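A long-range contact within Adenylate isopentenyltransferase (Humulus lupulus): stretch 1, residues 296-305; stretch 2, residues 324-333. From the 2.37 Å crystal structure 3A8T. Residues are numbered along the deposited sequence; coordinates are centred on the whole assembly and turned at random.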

# COMPACT_ATOMS: atom_id res chain seq x y z
N LEU A 296 14.74 -0.56 13.42
CA LEU A 296 13.86 0.29 12.65
C LEU A 296 14.05 1.73 13.02
O LEU A 296 13.96 2.07 14.19
CB LEU A 296 12.42 -0.12 12.90
CG LEU A 296 12.03 -1.58 12.71
CD1 LEU A 296 10.63 -1.76 13.28
CD2 LEU A 296 12.14 -1.95 11.24
N ARG A 297 14.29 2.59 12.05
CA ARG A 297 14.48 4.00 12.34
C ARG A 297 13.10 4.62 12.21
O ARG A 297 12.58 4.72 11.13
CB ARG A 297 15.49 4.60 11.34
CG ARG A 297 16.82 3.82 11.22
CD ARG A 297 17.61 3.80 12.52
NE ARG A 297 18.05 5.13 12.91
CZ ARG A 297 19.21 5.67 12.55
NH1 ARG A 297 20.07 4.98 11.80
NH2 ARG A 297 19.48 6.93 12.86
N ARG A 298 12.49 5.01 13.33
CA ARG A 298 11.13 5.52 13.29
C ARG A 298 10.95 6.96 12.93
O ARG A 298 11.60 7.85 13.49
CB ARG A 298 10.41 5.25 14.61
CG ARG A 298 8.87 5.43 14.54
CD ARG A 298 8.10 4.76 15.70
NE ARG A 298 8.72 4.99 17.00
CZ ARG A 298 8.63 6.12 17.71
NH1 ARG A 298 7.92 7.15 17.26
NH2 ARG A 298 9.28 6.21 18.87
N LEU A 299 10.05 7.21 11.99
CA LEU A 299 9.77 8.58 11.56
C LEU A 299 8.36 8.88 12.00
O LEU A 299 7.45 8.13 11.70
CB LEU A 299 9.88 8.74 10.04
CG LEU A 299 11.25 8.41 9.43
CD1 LEU A 299 11.11 8.32 7.93
CD2 LEU A 299 12.31 9.44 9.85
N ASP A 300 8.16 9.94 12.76
CA ASP A 300 6.83 10.22 13.19
C ASP A 300 6.15 11.22 12.28
O ASP A 300 6.37 12.44 12.39
CB ASP A 300 6.81 10.75 14.62
CG ASP A 300 5.39 10.79 15.20
OD1 ASP A 300 4.39 10.87 14.43
OD2 ASP A 300 5.27 10.72 16.43
N ALA A 301 5.31 10.69 11.42
CA ALA A 301 4.54 11.47 10.46
C ALA A 301 3.21 11.99 11.04
O ALA A 301 2.40 12.55 10.30
CB ALA A 301 4.26 10.59 9.24
N THR A 302 2.95 11.80 12.33
CA THR A 302 1.66 12.22 12.88
C THR A 302 1.19 13.65 12.66
O THR A 302 0.09 13.85 12.24
CB THR A 302 1.58 11.90 14.37
OG1 THR A 302 1.80 10.49 14.55
CG2 THR A 302 0.20 12.32 14.92
N GLU A 303 2.01 14.65 12.89
CA GLU A 303 1.56 15.98 12.71
C GLU A 303 1.43 16.33 11.25
O GLU A 303 0.73 17.30 10.90
CB GLU A 303 2.52 16.97 13.35
CG GLU A 303 2.66 16.77 14.86
CD GLU A 303 1.34 16.91 15.61
OE1 GLU A 303 0.58 17.86 15.30
OE2 GLU A 303 1.09 16.07 16.51
N SER A 304 2.13 15.59 10.41
CA SER A 304 2.09 15.82 8.98
C SER A 304 0.72 15.42 8.50
O SER A 304 0.12 16.10 7.68
CB SER A 304 3.15 14.97 8.23
OG SER A 304 4.48 15.38 8.47
N PHE A 305 0.24 14.30 9.03
CA PHE A 305 -1.05 13.76 8.68
C PHE A 305 -2.20 14.58 9.24
O PHE A 305 -3.20 14.83 8.52
CB PHE A 305 -1.12 12.29 9.12
CG PHE A 305 -0.36 11.38 8.21
CD1 PHE A 305 -1.01 10.60 7.28
CD2 PHE A 305 1.03 11.41 8.17
CE1 PHE A 305 -0.30 9.88 6.32
CE2 PHE A 305 1.74 10.69 7.21
CZ PHE A 305 1.08 9.93 6.28
N GLN A 324 9.87 17.02 9.81
CA GLN A 324 9.76 15.85 10.67
C GLN A 324 10.01 14.47 10.11
O GLN A 324 10.36 13.55 10.84
CB GLN A 324 8.40 15.86 11.39
CG GLN A 324 8.15 17.14 12.19
CD GLN A 324 6.95 17.06 13.14
OE1 GLN A 324 6.86 17.83 14.10
NE2 GLN A 324 6.02 16.12 12.90
N VAL A 325 9.86 14.34 8.81
CA VAL A 325 9.99 13.03 8.17
C VAL A 325 11.11 12.98 7.16
O VAL A 325 11.93 12.11 7.20
CB VAL A 325 8.65 12.67 7.45
CG1 VAL A 325 8.76 11.34 6.79
CG2 VAL A 325 7.48 12.72 8.43
N LEU A 326 11.13 13.93 6.25
CA LEU A 326 12.14 13.92 5.23
C LEU A 326 13.52 14.27 5.71
O LEU A 326 14.38 13.47 5.55
CB LEU A 326 11.71 14.82 4.04
CG LEU A 326 12.63 14.82 2.82
CD1 LEU A 326 12.75 13.40 2.19
CD2 LEU A 326 12.13 15.87 1.79
N GLU A 327 13.74 15.43 6.32
CA GLU A 327 15.12 15.79 6.74
C GLU A 327 15.78 14.66 7.53
O GLU A 327 16.90 14.27 7.23
CB GLU A 327 15.14 17.16 7.47
CG GLU A 327 15.53 17.18 9.00
CD GLU A 327 15.07 18.51 9.76
OE1 GLU A 327 14.45 18.37 10.86
OE2 GLU A 327 15.30 19.68 9.27
N PRO A 328 15.09 14.09 8.53
CA PRO A 328 15.72 12.98 9.28
C PRO A 328 16.07 11.77 8.38
O PRO A 328 17.14 11.21 8.48
CB PRO A 328 14.64 12.63 10.32
CG PRO A 328 13.92 13.94 10.53
CD PRO A 328 13.81 14.49 9.13
N SER A 329 15.17 11.37 7.49
CA SER A 329 15.44 10.22 6.58
C SER A 329 16.67 10.48 5.69
O SER A 329 17.46 9.57 5.50
CB SER A 329 14.25 9.95 5.63
OG SER A 329 13.03 9.74 6.30
N VAL A 330 16.81 11.70 5.15
CA VAL A 330 17.93 12.03 4.28
C VAL A 330 19.23 11.73 5.04
O VAL A 330 20.12 11.03 4.50
CB VAL A 330 17.89 13.53 3.82
CG1 VAL A 330 19.22 13.95 3.20
CG2 VAL A 330 16.82 13.73 2.84
N LYS A 331 19.30 12.22 6.29
CA LYS A 331 20.44 12.00 7.16
C LYS A 331 20.73 10.51 7.39
O LYS A 331 21.87 10.03 7.26
CB LYS A 331 20.22 12.67 8.50
CG LYS A 331 20.15 14.15 8.44
CD LYS A 331 19.32 14.71 9.60
CE LYS A 331 20.04 14.63 10.94
NZ LYS A 331 19.42 15.50 12.03
N ILE A 332 19.70 9.75 7.74
CA ILE A 332 19.89 8.34 7.98
C ILE A 332 20.41 7.66 6.69
O ILE A 332 21.37 6.94 6.74
CB ILE A 332 18.56 7.66 8.43
CG1 ILE A 332 18.12 8.20 9.79
CG2 ILE A 332 18.69 6.13 8.47
CD1 ILE A 332 16.64 7.80 10.17
N VAL A 333 19.78 7.91 5.55
CA VAL A 333 20.17 7.23 4.31
C VAL A 333 21.58 7.61 3.93
O VAL A 333 22.40 6.80 3.57
CB VAL A 333 19.21 7.57 3.18
CG1 VAL A 333 19.79 7.15 1.86
CG2 VAL A 333 17.91 6.92 3.45
O HOH W 1 22.21 5.56 9.17

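The strand that ends at D300 packs against the helix that contains residues 324-333. The two run nearly antiparallel, at 158°, and their axes come within 7.8 Å. Together the stretches bury 489 Å². No direct hydrogen bond crosses between them, so the contact rests mainly on side-chain packing.

L299 covers the most surface. Its CA-to-CB bond points toward the helix, and L299 CA lies 5.6 Å from V325 CA. With chi1 in m and chi2 in t, both methyl groups reach the helix. L299 CD1 lies 4.0 Å from V325 CG1. L299 CD2 lies 4.0 Å from P328 CB and 3.8 Å from the backbone O of V325. The leucine therefore sits against the first turns of this helical stretch. V325 O also accepts a hydrogen bond from S329 OG at 2.8 Å, although the position of this hydroxyl is less certain. The model places L299 CD1 too close to S329 OG, so that approach should not be read as an interaction.

I332 forms the other end of the contact, with R297. R297 CA and I332 CA are 8.2 Å apart, a wider spacing than at L299 and V325. The side chains meet between the backbones: R297 CB is 3.6 Å from I332 CD1, and R297 NH2 is 3.6 Å from I332 CG1. The arginine chi1, chi2 and chi3 are all in m, and one face of the guanidinium lies over I332. This is packing of a flat polar group on an aliphatic chain. A water adds a polar link: it donates to I332 O at 2.9 Å and accepts a weak hydrogen bond from R297 NH1 at 3.4 Å.

Q324 is the third main residue, and it lies near D300 and E303. Its CA-to-CB bond points toward the first stretch. Q324 NE2 lies 3.6 Å from E303 CB and 3.7 Å from D300 O. Neither approach is a hydrogen bond. E303 starts toward the helix at CB, but the end of its side chain leads away.

V325, the partner of L299, also extends the apolar contact beyond the strand. Its CG1 meets L299, while V325 CG2 is 3.9 Å from A301 CB and 4.0 Å from S304 OG. A301 is the N-cap residue of the next helix, so one valine touches the strand, the cap and the helix start. Within this turn, D300 OD1 accepts hydrogen bonds from T302 N at 2.7 Å and from T302 OG1 at 2.6 Å. The D300 carboxylate is thus engaged within its own stretch.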